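Local coordinates for putative oxygenase (Streptomyces viridochromogenes Tue57, PDB 4XAA), which probably acts as an iron- and 2-oxoglutarate-dependent oxygenase in orthosomycin biosynthesis and is seen here with a nickel ion in its metal site, at residues F20-A28 against R89-F99; T135-A146 against P181-V192. All coordinates share one frame; numbering follows the deposited sequence.

Contact 1 of 2, residues F20-A28 against R89-F99; sequences FANAGPVLA and REELAQLAAAF
The Phe99 ring meets two alanine methyls of strand 20-25. Ala21 CB lies at the ring edge, near its plane, 4.2 Å from Phe99 CE2; Ala23 CB comes in obliquely, 3.6 Å from Phe99 CZ. The pairing illustrates how a double-stranded beta helix is backed by a helix: 90-99 runs at 145° to the strand, packed against the face of the major sheet at its edge strand 20-25 and on strands 186-191 and 136-142 beside it, and small residues on the strand leave room for a large ring. Helix 8-18 packs against the same ring.

Farther along, the strand gives way to a loop and branched side chains take over. Val26 sends one methyl to each of two helix turns. CG1, anti to the backbone N (chi1 172°), passes alongside Glu91, 3.8 Å from its CB, while CG2 reaches Leu95 CD2 at 3.7 Å. Leu92 CD2 touches both Val26 CG1 and, more loosely, Leu27 CD1. Where the helix begins, Leu27 CD2 rests on the aliphatic base of Arg89, 3.7 Å from its CB. The polar end of Arg89 is engaged within its own segment, in a salt-bridge network with Glu90 and Glu91 whose shorter link joins Arg89 NH2 to Glu91 OE2 at 2.9 Å.

Contact 2 of 2, residues T135-A146 against P181-V192; sequences TVCNLSICLDDA and PVSQGDVVVHDV
Asn138 and His190 face each other as a hydrogen-bonded pair of antiparallel strands in the major sheet of the double-stranded beta helix, the cupin-type core of this oxygenase family. The Asn138 CB lies over one face of the imidazole, a CH-pi contact 3.8 Å from the ring centroid of His190, and the amide plane is turned only 23° from the ring. His190 takes the cramped first torsion, CG between backbone N and carbonyl carbon (chi1 68°), which brings its ring across toward Asn138. Beyond the pair, Asn138 ND2 meets Val192 CG1 at 3.3 Å, the two side chains crossing at about a right angle.

One water lies in the ring plane at the imidazole edge, 2.6 Å from His190 ND1; it is also bonded to Ser140 OG and donates to Asn138 O. Through its other nitrogen, NE2, the ring is hydrogen-bonded to Asp127 OD2, a metal ligand, and His190 also meets the ring of the ligand His196. His190 is thus second-shell to the nickel, an arrangement consistent with a part in positioning Asp127.

The opposite sheet face is apolar. Leu139 sets its CG 3.8 Å from Val187 CG1 and lies side by side with Val189, under helix 90-100. Backbone bonds tie the strands together, the straightest being Ser140 N to Val188 O.

Past Cys142 the chains curl but stay joined. Cys142 SG packs 3.6 Å from Val182 CG2, and a type II turn, Ser183 to Asp186, reverses the chain into strand 186-191. Asp145 OD1 accepts a hydrogen bond from Gln184 N at 3.1 Å, on its anti side and 32° out of the carboxylate plane.

Both contacts are buried and both reach the same sheet, in which strand 186-191 lies between strands 20-25 and 136-142. Contact 2 is the more central and more extensive, 984 Å² against 390 Å², and is held chiefly by backbone hydrogen bonds. Contact 1 joins a helix to an edge strand of the sheet through apolar side chains, with charged groups gathered at one end. They meet directly: Ala21 N and Ala23 N probably bond to Val189 O and Val187 O, and Phe99 packs on Val189. The apolar face of contact 2 thus shares the helix of contact 1, whereas its polar face, with Asn138 and His190, turns toward the metal site.

Contact 1 of 2, residues F20-A28 against R89-F99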
loop_
_atom_site.group_PDB
_atom_site.type_symbol
_atom_site.label_atom_id
_atom_site.label_comp_id
_atom_site.label_asym_id
_atom_site.label_seq_id
_atom_site.Cartn_x
_atom_site.Cartn_y
_atom_site.Cartn_z
ATOM N N PHE A 20 2.060 9.854 -6.748
ATOM C CA PHE A 20 1.074 8.827 -6.419
ATOM C C PHE A 20 -0.126 8.929 -7.357
ATOM O O PHE A 20 -0.433 10.019 -7.828
ATOM C CB PHE A 20 0.610 8.974 -4.967
ATOM C CG PHE A 20 -0.116 10.263 -4.698
ATOM C CD1 PHE A 20 0.585 11.428 -4.445
ATOM C CD2 PHE A 20 -1.501 10.310 -4.712
ATOM C CE1 PHE A 20 -0.082 12.624 -4.204
ATOM C CE2 PHE A 20 -2.177 11.506 -4.472
ATOM C CZ PHE A 20 -1.469 12.663 -4.221
ATOM N N ALA A 21 -0.814 7.819 -7.616
ATOM C CA ALA A 21 -2.087 7.894 -8.343
ATOM C C ALA A 21 -2.979 6.675 -8.133
ATOM O O ALA A 21 -2.501 5.552 -8.035
ATOM C CB ALA A 21 -1.838 8.095 -9.819
ATOM N N ASN A 22 -4.286 6.904 -8.059
ATOM C CA ASN A 22 -5.240 5.803 -8.115
ATOM C C ASN A 22 -5.474 5.423 -9.563
ATOM O O ASN A 22 -5.995 6.218 -10.331
ATOM C CB ASN A 22 -6.556 6.181 -7.444
ATOM C CG ASN A 22 -7.503 5.008 -7.316
ATOM O OD1 ASN A 22 -7.306 3.959 -7.933
ATOM N ND2 ASN A 22 -8.541 5.178 -6.507
ATOM N N ALA A 23 -5.082 4.210 -9.930
ATOM C CA ALA A 23 -5.192 3.741 -11.315
ATOM C C ALA A 23 -6.503 3.006 -11.581
ATOM O O ALA A 23 -6.756 2.561 -12.694
ATOM C CB ALA A 23 -4.027 2.827 -11.659
ATOM N N GLY A 24 -7.328 2.863 -10.554
ATOM C CA GLY A 24 -8.559 2.121 -10.698
ATOM C C GLY A 24 -8.300 0.633 -10.771
ATOM O O GLY A 24 -7.202 0.182 -10.484
ATOM N N PRO A 25 -9.330 -0.134 -11.138
ATOM C CA PRO A 25 -9.284 -1.595 -11.210
ATOM C C PRO A 25 -8.258 -2.108 -12.211
ATOM O O PRO A 25 -8.003 -1.491 -13.245
ATOM C CB PRO A 25 -10.701 -1.974 -11.640
ATOM C CG PRO A 25 -11.551 -0.801 -11.248
ATOM C CD PRO A 25 -10.671 0.393 -11.453
ATOM N N VAL A 26 -7.670 -3.249 -11.875
ATOM C CA VAL A 26 -6.607 -3.849 -12.658
ATOM C C VAL A 26 -6.918 -5.323 -12.829
ATOM O O VAL A 26 -6.804 -5.876 -13.918
ATOM C CB VAL A 26 -5.237 -3.693 -11.985
ATOM C CG1 VAL A 26 -4.190 -4.493 -12.725
ATOM C CG2 VAL A 26 -4.842 -2.235 -11.916
ATOM N N LEU A 27 -7.310 -5.954 -11.729
ATOM C CA LEU A 27 -7.736 -7.338 -11.761
ATOM C C LEU A 27 -9.248 -7.436 -11.796
ATOM O O LEU A 27 -9.946 -6.563 -11.288
ATOM C CB LEU A 27 -7.204 -8.095 -10.553
ATOM C CG LEU A 27 -5.685 -8.081 -10.399
ATOM C CD1 LEU A 27 -5.276 -8.639 -9.032
ATOM C CD2 LEU A 27 -5.038 -8.844 -11.545
ATOM N N ALA A 28 -9.743 -8.498 -12.418
ATOM C CA ALA A 28 -11.153 -8.811 -12.393
ATOM C C ALA A 28 -11.633 -8.910 -10.957
ATOM O O ALA A 28 -10.952 -9.495 -10.119
ATOM C CB ALA A 28 -11.419 -10.115 -13.140
ATOM N N ARG A 89 -0.225 -12.308 -10.687
ATOM C CA ARG A 89 -0.905 -11.987 -11.934
ATOM C C ARG A 89 -0.020 -11.015 -12.690
ATOM O O ARG A 89 0.598 -10.131 -12.101
ATOM C CB ARG A 89 -2.298 -11.377 -11.701
ATOM C CG ARG A 89 -3.320 -12.308 -11.068
ATOM C CD ARG A 89 -3.692 -13.461 -11.994
ATOM N NE ARG A 89 -4.301 -12.988 -13.232
ATOM C CZ ARG A 89 -4.159 -13.595 -14.405
ATOM N NH1 ARG A 89 -3.431 -14.702 -14.488
ATOM N NH2 ARG A 89 -4.738 -13.101 -15.495
ATOM N N GLU A 90 0.045 -11.197 -13.994
ATOM C CA GLU A 90 0.934 -10.421 -14.835
ATOM C C GLU A 90 0.494 -8.964 -14.989
ATOM O O GLU A 90 1.316 -8.094 -15.278
ATOM C CB GLU A 90 1.028 -11.078 -16.210
ATOM C CG GLU A 90 -0.341 -11.377 -16.829
ATOM C CD GLU A 90 -0.895 -12.767 -16.461
ATOM O OE1 GLU A 90 -0.556 -13.314 -15.374
ATOM O OE2 GLU A 90 -1.674 -13.312 -17.276
ATOM N N GLU A 91 -0.797 -8.697 -14.813
ATOM C CA GLU A 91 -1.299 -7.342 -14.966
ATOM C C GLU A 91 -0.657 -6.384 -13.958
ATOM O O GLU A 91 -0.506 -5.185 -14.227
ATOM C CB GLU A 91 -2.819 -7.313 -14.816
ATOM C CG GLU A 91 -3.578 -8.108 -15.872
ATOM C CD GLU A 91 -3.764 -9.562 -15.477
ATOM O OE1 GLU A 91 -2.975 -10.049 -14.629
ATOM O OE2 GLU A 91 -4.699 -10.209 -16.010
ATOM N N LEU A 92 -0.271 -6.914 -12.805
ATOM C CA LEU A 92 0.245 -6.076 -11.731
ATOM C C LEU A 92 1.593 -5.493 -12.096
ATOM O O LEU A 92 1.782 -4.282 -12.033
ATOM C CB LEU A 92 0.340 -6.868 -10.437
ATOM C CG LEU A 92 -1.042 -7.306 -9.955
ATOM C CD1 LEU A 92 -0.936 -8.177 -8.710
ATOM C CD2 LEU A 92 -1.918 -6.104 -9.700
ATOM N N ALA A 93 2.518 -6.345 -12.518
ATOM C CA ALA A 93 3.851 -5.870 -12.862
ATOM C C ALA A 93 3.800 -5.045 -14.137
ATOM O O ALA A 93 4.564 -4.102 -14.302
ATOM C CB ALA A 93 4.806 -7.026 -13.009
ATOM N N GLN A 94 2.882 -5.390 -15.031
ATOM C CA GLN A 94 2.674 -4.599 -16.244
ATOM C C GLN A 94 2.121 -3.201 -15.926
ATOM O O GLN A 94 2.538 -2.213 -16.524
ATOM C CB GLN A 94 1.752 -5.352 -17.215
ATOM C CG GLN A 94 2.442 -6.551 -17.898
ATOM C CD GLN A 94 1.475 -7.524 -18.556
ATOM O OE1 GLN A 94 0.251 -7.350 -18.507
ATOM N NE2 GLN A 94 2.025 -8.568 -19.167
ATOM N N LEU A 95 1.206 -3.104 -14.971
ATOM C CA LEU A 95 0.785 -1.789 -14.502
ATOM C C LEU A 95 1.959 -0.971 -13.957
ATOM O O LEU A 95 2.115 0.209 -14.290
ATOM C CB LEU A 95 -0.275 -1.907 -13.412
ATOM C CG LEU A 95 -0.800 -0.551 -12.946
ATOM C CD1 LEU A 95 -1.753 0.007 -14.001
ATOM C CD2 LEU A 95 -1.493 -0.649 -11.601
ATOM N N ALA A 96 2.773 -1.602 -13.112
ATOM C CA ALA A 96 3.893 -0.925 -12.486
ATOM C C ALA A 96 4.926 -0.519 -13.526
ATOM O O ALA A 96 5.432 0.593 -13.487
ATOM C CB ALA A 96 4.524 -1.805 -11.420
ATOM N N ALA A 97 5.239 -1.417 -14.456
ATOM C CA ALA A 97 6.149 -1.088 -15.551
ATOM C C ALA A 97 5.643 0.102 -16.388
ATOM O O ALA A 97 6.421 0.986 -16.754
ATOM C CB ALA A 97 6.359 -2.296 -16.431
ATOM N N ALA A 98 4.348 0.130 -16.691
ATOM C CA ALA A 98 3.772 1.271 -17.396
ATOM C C ALA A 98 3.968 2.576 -16.608
ATOM O O ALA A 98 4.500 3.556 -17.124
ATOM C CB ALA A 98 2.297 1.035 -17.670
ATOM N N PHE A 99 3.547 2.585 -15.353
ATOM C CA PHE A 99 3.628 3.799 -14.546
ATOM C C PHE A 99 5.050 4.298 -14.410
ATOM O O PHE A 99 5.309 5.485 -14.504
ATOM C CB PHE A 99 3.012 3.562 -13.172
ATOM C CG PHE A 99 1.549 3.840 -13.136
ATOM C CD1 PHE A 99 0.662 3.005 -13.799
ATOM C CD2 PHE A 99 1.058 4.975 -12.497
ATOM C CE1 PHE A 99 -0.695 3.274 -13.799
ATOM C CE2 PHE A 99 -0.293 5.246 -12.484
ATOM C CZ PHE A 99 -1.174 4.394 -13.133
#

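Contact 2 of 2, residues T135-A146 against P181-V192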
loop_
_atom_site.group_PDB
_atom_site.type_symbol
_atom_site.label_atom_id
_atom_site.label_comp_id
_atom_site.label_asym_id
_atom_site.label_seq_id
_atom_site.Cartn_x
_atom_site.Cartn_y
_atom_site.Cartn_z
ATOM N N THR A 135 11.497 5.234 -10.171
ATOM C CA THR A 135 12.405 4.106 -10.334
ATOM C C THR A 135 11.864 2.868 -9.617
ATOM O O THR A 135 11.993 1.745 -10.112
ATOM C CB THR A 135 13.811 4.462 -9.809
ATOM O OG1 THR A 135 14.388 5.454 -10.666
ATOM C CG2 THR A 135 14.712 3.263 -9.791
ATOM N N VAL A 136 11.241 3.086 -8.459
ATOM C CA VAL A 136 10.676 2.001 -7.661
ATOM C C VAL A 136 9.308 2.461 -7.176
ATOM O O VAL A 136 9.185 3.551 -6.644
ATOM C CB VAL A 136 11.602 1.619 -6.446
ATOM C CG1 VAL A 136 11.184 0.308 -5.817
ATOM C CG2 VAL A 136 13.042 1.518 -6.876
ATOM N N CYS A 137 8.272 1.657 -7.385
ATOM C CA CYS A 137 6.951 2.035 -6.896
ATOM C C CYS A 137 6.302 0.950 -6.065
ATOM O O CYS A 137 6.701 -0.200 -6.113
ATOM C CB CYS A 137 6.018 2.396 -8.060
ATOM S SG CYS A 137 5.673 1.010 -9.167
ATOM N N ASN A 138 5.296 1.348 -5.294
ATOM C CA ASN A 138 4.446 0.430 -4.562
ATOM C C ASN A 138 3.088 0.358 -5.204
ATOM O O ASN A 138 2.480 1.385 -5.493
ATOM C CB ASN A 138 4.285 0.867 -3.107
ATOM C CG ASN A 138 5.503 0.532 -2.244
ATOM O OD1 ASN A 138 5.665 -0.603 -1.789
ATOM N ND2 ASN A 138 6.347 1.529 -1.998
ATOM N N LEU A 139 2.603 -0.853 -5.437
ATOM C CA LEU A 139 1.224 -1.019 -5.876
ATOM C C LEU A 139 0.407 -1.405 -4.672
ATOM O O LEU A 139 0.694 -2.407 -4.020
ATOM C CB LEU A 139 1.088 -2.082 -6.974
ATOM C CG LEU A 139 1.118 -1.590 -8.424
ATOM C CD1 LEU A 139 2.412 -0.867 -8.693
ATOM C CD2 LEU A 139 0.967 -2.753 -9.376
ATOM N N SER A 140 -0.588 -0.589 -4.357
ATOM C CA SER A 140 -1.469 -0.871 -3.244
ATOM C C SER A 140 -2.777 -1.370 -3.802
ATOM O O SER A 140 -3.555 -0.600 -4.372
ATOM C CB SER A 140 -1.679 0.370 -2.374
ATOM O OG SER A 140 -0.438 0.871 -1.891
ATOM N N ILE A 141 -2.998 -2.670 -3.665
ATOM C CA ILE A 141 -4.248 -3.277 -4.083
ATOM C C ILE A 141 -5.234 -3.213 -2.931
ATOM O O ILE A 141 -5.101 -3.928 -1.943
ATOM C CB ILE A 141 -4.072 -4.744 -4.531
ATOM C CG1 ILE A 141 -2.936 -4.868 -5.549
ATOM C CG2 ILE A 141 -5.367 -5.258 -5.117
ATOM C CD1 ILE A 141 -2.487 -6.304 -5.769
ATOM N N CYS A 142 -6.225 -2.348 -3.079
ATOM C CA CYS A 142 -7.218 -2.100 -2.044
ATOM C C CYS A 142 -8.305 -3.164 -2.021
ATOM O O CYS A 142 -8.994 -3.391 -3.017
ATOM C CB CYS A 142 -7.809 -0.713 -2.264
ATOM S SG CYS A 142 -6.451 0.459 -2.506
ATOM N N LEU A 143 -8.443 -3.837 -0.891
ATOM C CA LEU A 143 -9.415 -4.912 -0.786
ATOM C C LEU A 143 -10.622 -4.356 -0.049
ATOM O O LEU A 143 -11.607 -5.047 0.172
ATOM C CB LEU A 143 -8.822 -6.134 -0.067
ATOM C CG LEU A 143 -7.413 -6.590 -0.478
ATOM C CD1 LEU A 143 -6.919 -7.700 0.442
ATOM C CD2 LEU A 143 -7.373 -7.050 -1.928
ATOM N N ASP A 144 -10.536 -3.083 0.314
ATOM C CA ASP A 144 -11.655 -2.377 0.915
ATOM C C ASP A 144 -11.841 -0.957 0.355
ATOM O O ASP A 144 -10.914 -0.366 -0.221
ATOM C CB ASP A 144 -11.473 -2.316 2.427
ATOM C CG ASP A 144 -11.570 -3.676 3.072
ATOM O OD1 ASP A 144 -12.683 -4.232 3.093
ATOM O OD2 ASP A 144 -10.543 -4.197 3.557
ATOM N N ASP A 145 -13.065 -0.450 0.489
ATOM C CA ASP A 145 -13.348 0.981 0.406
ATOM C C ASP A 145 -12.574 1.700 1.506
ATOM O O ASP A 145 -12.651 1.314 2.663
ATOM C CB ASP A 145 -14.842 1.257 0.581
ATOM C CG ASP A 145 -15.663 0.878 -0.638
ATOM O OD1 ASP A 145 -15.227 0.004 -1.406
ATOM O OD2 ASP A 145 -16.755 1.460 -0.830
ATOM N N ALA A 146 -11.832 2.739 1.155
ATOM C CA ALA A 146 -11.108 3.497 2.157
ATOM C C ALA A 146 -11.149 4.992 1.869
ATOM O O ALA A 146 -11.030 5.419 0.724
ATOM C CB ALA A 146 -9.671 3.009 2.240
ATOM N N PRO A 181 -8.751 8.498 -1.382
ATOM C CA PRO A 181 -9.947 7.649 -1.371
ATOM C C PRO A 181 -9.853 6.558 -2.434
ATOM O O PRO A 181 -9.375 6.811 -3.546
ATOM C CB PRO A 181 -11.085 8.631 -1.693
ATOM C CG PRO A 181 -10.541 9.968 -1.372
ATOM C CD PRO A 181 -9.079 9.907 -1.657
ATOM N N VAL A 182 -10.304 5.356 -2.090
ATOM C CA VAL A 182 -10.283 4.232 -3.018
ATOM C C VAL A 182 -11.539 3.382 -2.869
ATOM O O VAL A 182 -12.136 3.319 -1.802
ATOM C CB VAL A 182 -9.037 3.326 -2.800
ATOM C CG1 VAL A 182 -7.736 4.130 -2.923
ATOM C CG2 VAL A 182 -9.106 2.637 -1.446
ATOM N N SER A 183 -11.948 2.729 -3.947
ATOM C CA SER A 183 -12.941 1.668 -3.841
ATOM C C SER A 183 -12.216 0.334 -3.858
ATOM O O SER A 183 -11.106 0.240 -4.371
ATOM C CB SER A 183 -13.956 1.734 -4.981
ATOM O OG SER A 183 -14.160 3.072 -5.397
ATOM N N GLN A 184 -12.843 -0.692 -3.300
ATOM C CA GLN A 184 -12.320 -2.044 -3.383
ATOM C C GLN A 184 -12.022 -2.409 -4.842
ATOM O O GLN A 184 -12.867 -2.270 -5.715
ATOM C CB GLN A 184 -13.311 -3.030 -2.768
ATOM C CG GLN A 184 -13.044 -4.476 -3.133
ATOM C CD GLN A 184 -13.991 -5.457 -2.450
ATOM O OE1 GLN A 184 -14.580 -5.162 -1.409
ATOM N NE2 GLN A 184 -14.126 -6.640 -3.039
ATOM N N GLY A 185 -10.796 -2.844 -5.097
ATOM C CA GLY A 185 -10.372 -3.182 -6.439
ATOM C C GLY A 185 -9.403 -2.166 -7.002
ATOM O O GLY A 185 -8.646 -2.471 -7.923
ATOM N N ASP A 186 -9.434 -0.948 -6.468
ATOM C CA ASP A 186 -8.510 0.083 -6.922
ATOM C C ASP A 186 -7.070 -0.318 -6.656
ATOM O O ASP A 186 -6.767 -1.003 -5.692
ATOM C CB ASP A 186 -8.803 1.415 -6.247
ATOM C CG ASP A 186 -10.078 2.053 -6.751
ATOM O OD1 ASP A 186 -10.631 1.572 -7.771
ATOM O OD2 ASP A 186 -10.515 3.044 -6.137
ATOM N N VAL A 187 -6.185 0.092 -7.544
ATOM C CA VAL A 187 -4.769 -0.078 -7.323
ATOM C C VAL A 187 -4.129 1.296 -7.307
ATOM O O VAL A 187 -4.178 2.022 -8.299
ATOM C CB VAL A 187 -4.120 -0.952 -8.398
ATOM C CG1 VAL A 187 -2.623 -0.985 -8.207
ATOM C CG2 VAL A 187 -4.703 -2.356 -8.343
ATOM N N VAL A 188 -3.573 1.667 -6.160
ATOM C CA VAL A 188 -2.859 2.921 -6.024
ATOM C C VAL A 188 -1.406 2.636 -6.286
ATOM O O VAL A 188 -0.880 1.633 -5.817
ATOM C CB VAL A 188 -3.031 3.516 -4.636
ATOM C CG1 VAL A 188 -2.279 4.843 -4.517
ATOM C CG2 VAL A 188 -4.503 3.688 -4.349
ATOM N N VAL A 189 -0.754 3.497 -7.051
ATOM C CA VAL A 189 0.665 3.334 -7.254
ATOM C C VAL A 189 1.376 4.594 -6.763
ATOM O O VAL A 189 0.997 5.707 -7.104
ATOM C CB VAL A 189 0.964 3.011 -8.730
ATOM C CG1 VAL A 189 -0.134 3.538 -9.596
ATOM C CG2 VAL A 189 2.318 3.525 -9.167
ATOM N N HIS A 190 2.368 4.420 -5.900
ATOM C CA HIS A 190 3.077 5.584 -5.409
ATOM C C HIS A 190 4.567 5.355 -5.403
ATOM O O HIS A 190 5.063 4.233 -5.215
ATOM C CB HIS A 190 2.570 6.004 -4.022
ATOM C CG HIS A 190 2.893 5.048 -2.918
ATOM N ND1 HIS A 190 2.068 4.000 -2.576
ATOM C CD2 HIS A 190 3.928 5.014 -2.039
ATOM C CE1 HIS A 190 2.590 3.343 -1.553
ATOM N NE2 HIS A 190 3.719 3.940 -1.208
ATOM N N ASP A 191 5.277 6.441 -5.665
ATOM C CA ASP A 191 6.726 6.412 -5.731
ATOM C C ASP A 191 7.276 6.129 -4.322
ATOM O O ASP A 191 6.720 6.604 -3.340
ATOM C CB ASP A 191 7.228 7.741 -6.300
ATOM C CG ASP A 191 8.674 7.691 -6.710
ATOM O OD1 ASP A 191 9.504 7.312 -5.853
ATOM O OD2 ASP A 191 8.978 8.029 -7.883
ATOM N N VAL A 192 8.335 5.339 -4.208
ATOM C CA VAL A 192 8.844 5.009 -2.877
ATOM C C VAL A 192 9.449 6.224 -2.188
ATOM O O VAL A 192 9.659 6.202 -0.985
ATOM C CB VAL A 192 9.911 3.898 -2.913
ATOM C CG1 VAL A 192 9.281 2.548 -3.225
ATOM C CG2 VAL A 192 10.992 4.246 -3.900
HETATM O O HOH W 1 11.441 6.071 -7.293
HETATM O O HOH W 2 0.194 2.598 -3.668
#